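Local atomic coordinates of HTH-type transcriptional repressor NemR (Escherichia coli, PDB entry 4YZE), a protein that represses the nemRA-gloA operon by binding the NemR box and responds to electrophiles and reactive chlorine species such as bleach. Residues Q141-G146 with Q160-L165; S34-T39 with G45-Y50. The protein carries 5 engineered substitutions. All coordinates share one frame; numbering follows the deposited sequence.

Interaction 1: residues Q141-G146 with Q160-L165; sequences QALENG and QQAQVL
With CG of Leu143 anti to its carbonyl carbon (chi1 -67°), the side chain is set on the side of helix 158-179, and CD1 is the branch that reaches it, a single methyl making every contact. Across from it, CG of Gln161 is anti to its own backbone N (chi1 174°), which brings that carbon to the leucine: Leu143 CD1 stands 3.8 Å from Gln161 CG. A bend at chi2 turns the amide beyond. The two side chains cross at about a right angle. The same methyl sits against the backbone, 3.7 Å from the N of Ala162, and also reaches two side chains, with Leu143 CD1 4.1 Å from Ala162 CB and equally far from Leu165 CD1. All four residues are buried, and the contact between the segments is purely van der Waals. The axes of segments 141-146 and 160-165 approach to 9.8 Å and make 129°, an oblique, partly antiparallel crossing in the C-terminal domain of this TetR-family repressor. Leu143 also packs on Ile88 of helix 84-97 and on Phe154 and Ile196, Leu165 touches Val192 of helix 183-195, and Gln161 packs on His191 of the second subunit.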
# COMPACT_ATOMS: atom_id res chain seq x y z
N GLN A 141 -0.20 16.25 14.90
CA GLN A 141 -0.64 17.15 15.96
C GLN A 141 -0.94 16.35 17.24
O GLN A 141 -0.60 16.79 18.35
CB GLN A 141 -1.86 17.96 15.50
CG GLN A 141 -2.25 19.08 16.46
CD GLN A 141 -1.12 20.08 16.71
OE1 GLN A 141 -0.75 20.85 15.81
NE2 GLN A 141 -0.56 20.08 17.93
N ALA A 142 -1.54 15.17 17.07
CA ALA A 142 -1.85 14.29 18.21
C ALA A 142 -0.58 13.88 18.93
O ALA A 142 -0.53 13.85 20.17
CB ALA A 142 -2.62 13.04 17.76
N LEU A 143 0.45 13.53 18.16
CA LEU A 143 1.72 13.12 18.75
C LEU A 143 2.34 14.26 19.56
O LEU A 143 2.83 14.04 20.67
CB LEU A 143 2.69 12.61 17.68
CG LEU A 143 2.28 11.29 16.99
CD1 LEU A 143 3.00 11.15 15.67
CD2 LEU A 143 2.56 10.08 17.89
N GLU A 144 2.31 15.47 19.00
CA GLU A 144 2.90 16.64 19.64
C GLU A 144 2.14 16.97 20.93
O GLU A 144 2.75 17.15 21.98
CB GLU A 144 2.91 17.83 18.68
CG GLU A 144 3.40 19.14 19.27
CD GLU A 144 4.87 19.11 19.66
OE1 GLU A 144 5.30 20.00 20.44
OE2 GLU A 144 5.60 18.21 19.20
N ASN A 145 0.81 16.99 20.84
CA ASN A 145 -0.04 17.16 22.00
C ASN A 145 0.29 16.16 23.10
O ASN A 145 0.34 16.51 24.28
CB ASN A 145 -1.52 17.02 21.63
CG ASN A 145 -2.02 18.18 20.79
OD1 ASN A 145 -1.44 19.27 20.81
ND2 ASN A 145 -3.11 17.96 20.06
N GLY A 146 0.48 14.90 22.70
CA GLY A 146 0.78 13.82 23.62
C GLY A 146 2.09 14.04 24.33
O GLY A 146 2.22 13.72 25.52
N GLN A 160 7.68 13.38 11.08
CA GLN A 160 8.39 12.16 10.70
C GLN A 160 7.66 10.93 11.25
O GLN A 160 7.36 9.98 10.52
CB GLN A 160 9.83 12.20 11.21
N GLN A 161 7.33 10.97 12.54
CA GLN A 161 6.71 9.80 13.14
C GLN A 161 5.30 9.64 12.60
O GLN A 161 4.86 8.52 12.38
CB GLN A 161 6.72 9.88 14.68
CG GLN A 161 5.94 8.74 15.35
CD GLN A 161 6.52 7.36 15.06
OE1 GLN A 161 5.92 6.54 14.34
NE2 GLN A 161 7.69 7.09 15.62
N ALA A 162 4.60 10.75 12.36
CA ALA A 162 3.25 10.65 11.79
C ALA A 162 3.25 10.00 10.40
O ALA A 162 2.33 9.28 10.05
CB ALA A 162 2.58 12.02 11.72
N GLN A 163 4.29 10.26 9.61
CA GLN A 163 4.34 9.78 8.24
C GLN A 163 4.58 8.28 8.22
O GLN A 163 4.03 7.54 7.39
CB GLN A 163 5.43 10.53 7.47
CG GLN A 163 5.03 11.97 7.21
CD GLN A 163 6.14 12.83 6.63
OE1 GLN A 163 5.90 13.97 6.24
NE2 GLN A 163 7.36 12.28 6.58
N VAL A 164 5.42 7.83 9.14
CA VAL A 164 5.68 6.41 9.32
C VAL A 164 4.40 5.70 9.72
O VAL A 164 4.13 4.62 9.22
CB VAL A 164 6.76 6.18 10.41
CG1 VAL A 164 6.77 4.71 10.90
CG2 VAL A 164 8.12 6.59 9.87
N LEU A 165 3.64 6.29 10.64
CA LEU A 165 2.39 5.68 11.10
C LEU A 165 1.41 5.53 9.93
O LEU A 165 0.70 4.52 9.81
CB LEU A 165 1.74 6.53 12.20
CG LEU A 165 2.37 6.59 13.59
CD1 LEU A 165 1.57 7.52 14.48
CD2 LEU A 165 2.45 5.21 14.24

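Interaction 2: residues S34-T39 with G45-Y50; sequences SELLKT and GSFYHY
This is a small apolar contact between the two helices of the helix-turn-helix, residues 32-51 being predicted as the DNA-binding motif of this TetR-type domain. Leu37 and Leu36 of helix 33-40 lean on Phe47 of helix 44-50, the second helix of the motif, which in this family is the recognition helix. The tightest touch is at the root of the phenylalanine: Leu37 CD2 lies 3.6 Å from Phe47 CB. The methyl then follows the start of the ring, with Leu37 CD2 3.9 Å from Phe47 CG and 4.0 Å from Phe47 CD1. It approaches the ring obliquely, and the two side chains cross at about a right angle. CB of Phe47 points toward helix 33-40, and with CG anti to the backbone N (chi1 172°) the ring is laid beside Leu37 and Leu36. Leu37 CG sits beside its own backbone N, on the side facing helix 44-50, and CD2 is the branch that touches. Leu36 is a looser second partner, its CD1 4.5 Å from Phe47 CD1. Within helix 44-50 the edge of the Phe47 ring meets the face of the next residue: Phe47 CD2 sits 3.9 Å above the plane of the Tyr48 ring, over its centre. Phe47 also touches Leu33, and Leu36 packs on Leu15 and Thr18, so Leu36 links the contact to helix 10-26. What the two segments exchange is apolar contact, with no polar bond between them. Without a directional bond, shape and burial rather than hydrogen-bond geometry govern the fit, with Phe47 and Leu36 buried and Leu37 partly so.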
# COMPACT_ATOMS: atom_id res chain seq x y z
N SER A 34 -21.92 5.38 -17.94
CA SER A 34 -23.26 4.81 -18.04
C SER A 34 -23.57 3.88 -16.86
O SER A 34 -24.70 3.84 -16.39
CB SER A 34 -23.48 4.10 -19.39
OG SER A 34 -22.61 2.99 -19.55
N GLU A 35 -22.56 3.16 -16.39
CA GLU A 35 -22.75 2.33 -15.20
C GLU A 35 -23.10 3.22 -14.01
O GLU A 35 -24.01 2.93 -13.23
CB GLU A 35 -21.50 1.50 -14.92
CG GLU A 35 -21.57 0.66 -13.65
CD GLU A 35 -20.32 -0.17 -13.43
OE1 GLU A 35 -19.30 0.11 -14.11
OE2 GLU A 35 -20.35 -1.09 -12.59
N LEU A 36 -22.37 4.32 -13.88
CA LEU A 36 -22.61 5.28 -12.81
C LEU A 36 -24.03 5.85 -12.89
O LEU A 36 -24.74 5.86 -11.88
CB LEU A 36 -21.58 6.40 -12.88
CG LEU A 36 -21.51 7.45 -11.77
CD1 LEU A 36 -22.41 8.63 -12.05
CD2 LEU A 36 -21.86 6.84 -10.42
N LEU A 37 -24.44 6.31 -14.07
CA LEU A 37 -25.73 6.98 -14.19
C LEU A 37 -26.89 6.01 -14.00
O LEU A 37 -27.92 6.37 -13.42
CB LEU A 37 -25.85 7.67 -15.55
CG LEU A 37 -24.79 8.68 -15.95
CD1 LEU A 37 -25.12 9.24 -17.33
CD2 LEU A 37 -24.68 9.80 -14.93
N LYS A 38 -26.75 4.79 -14.49
CA LYS A 38 -27.82 3.80 -14.38
C LYS A 38 -27.98 3.37 -12.92
O LYS A 38 -29.09 3.16 -12.44
CB LYS A 38 -27.55 2.59 -15.27
N THR A 39 -26.85 3.26 -12.22
CA THR A 39 -26.85 2.91 -10.81
C THR A 39 -27.43 4.04 -9.95
O THR A 39 -28.16 3.80 -8.98
CB THR A 39 -25.43 2.56 -10.34
OG1 THR A 39 -24.83 1.63 -11.26
CG2 THR A 39 -25.45 1.96 -8.93
N GLY A 45 -27.94 14.24 -18.92
CA GLY A 45 -27.91 15.70 -18.98
C GLY A 45 -27.76 16.33 -17.61
O GLY A 45 -27.13 17.38 -17.47
N SER A 46 -28.34 15.68 -16.60
CA SER A 46 -28.22 16.14 -15.23
C SER A 46 -26.79 16.00 -14.73
O SER A 46 -26.27 16.90 -14.05
CB SER A 46 -29.17 15.38 -14.31
OG SER A 46 -30.51 15.69 -14.62
N PHE A 47 -26.15 14.89 -15.07
CA PHE A 47 -24.76 14.68 -14.69
C PHE A 47 -23.91 15.81 -15.24
O PHE A 47 -23.12 16.43 -14.53
CB PHE A 47 -24.24 13.34 -15.20
CG PHE A 47 -22.75 13.16 -15.00
CD1 PHE A 47 -22.25 12.76 -13.76
CD2 PHE A 47 -21.86 13.40 -16.03
CE1 PHE A 47 -20.87 12.61 -13.56
CE2 PHE A 47 -20.49 13.26 -15.85
CZ PHE A 47 -19.99 12.86 -14.61
N TYR A 48 -24.09 16.08 -16.53
CA TYR A 48 -23.30 17.08 -17.22
C TYR A 48 -23.65 18.50 -16.78
O TYR A 48 -22.91 19.45 -17.04
CB TYR A 48 -23.40 16.89 -18.74
CG TYR A 48 -22.45 15.81 -19.23
CD1 TYR A 48 -21.08 15.90 -18.99
CD2 TYR A 48 -22.92 14.70 -19.93
CE1 TYR A 48 -20.20 14.93 -19.43
CE2 TYR A 48 -22.05 13.72 -20.38
CZ TYR A 48 -20.69 13.84 -20.12
OH TYR A 48 -19.80 12.87 -20.55
N HIS A 49 -24.79 18.65 -16.10
CA HIS A 49 -25.16 19.91 -15.45
C HIS A 49 -24.32 20.15 -14.18
O HIS A 49 -24.01 21.29 -13.83
CB HIS A 49 -26.66 19.93 -15.12
CG HIS A 49 -27.07 21.03 -14.19
ND1 HIS A 49 -27.49 20.79 -12.90
CD2 HIS A 49 -27.11 22.37 -14.36
CE1 HIS A 49 -27.78 21.94 -12.31
NE2 HIS A 49 -27.56 22.92 -13.18
N TYR A 50 -23.96 19.08 -13.49
CA TYR A 50 -23.21 19.20 -12.24
C TYR A 50 -21.71 19.10 -12.45
O TYR A 50 -20.93 19.78 -11.79
CB TYR A 50 -23.66 18.14 -11.23
CG TYR A 50 -25.08 18.33 -10.76
CD1 TYR A 50 -25.46 19.51 -10.13
CD2 TYR A 50 -26.03 17.35 -10.94
CE1 TYR A 50 -26.76 19.70 -9.70
CE2 TYR A 50 -27.33 17.53 -10.51
CZ TYR A 50 -27.69 18.70 -9.90
OH TYR A 50 -28.98 18.89 -9.47

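Overall arrangement
Interaction 2 comes first along the chain and is complete before interaction 1 begins. Their centres lie 41 Å apart on opposite sides of the chain's centre, with nearest atoms about 30 Å apart, and they share no helix. Interaction 2 joins helices 33-40 and 44-50 in the N-terminal DNA-binding domain, whereas interaction 1 joins helices 122-148 and 158-179 in the C-terminal domain, where the second subunit also packs. Together they sample the two-domain plan of a TetR-family repressor: a small helix-turn-helix unit at one end and a larger helical body at the other. Helices 54-79, 84-97 and 109-114 come between them along the chain.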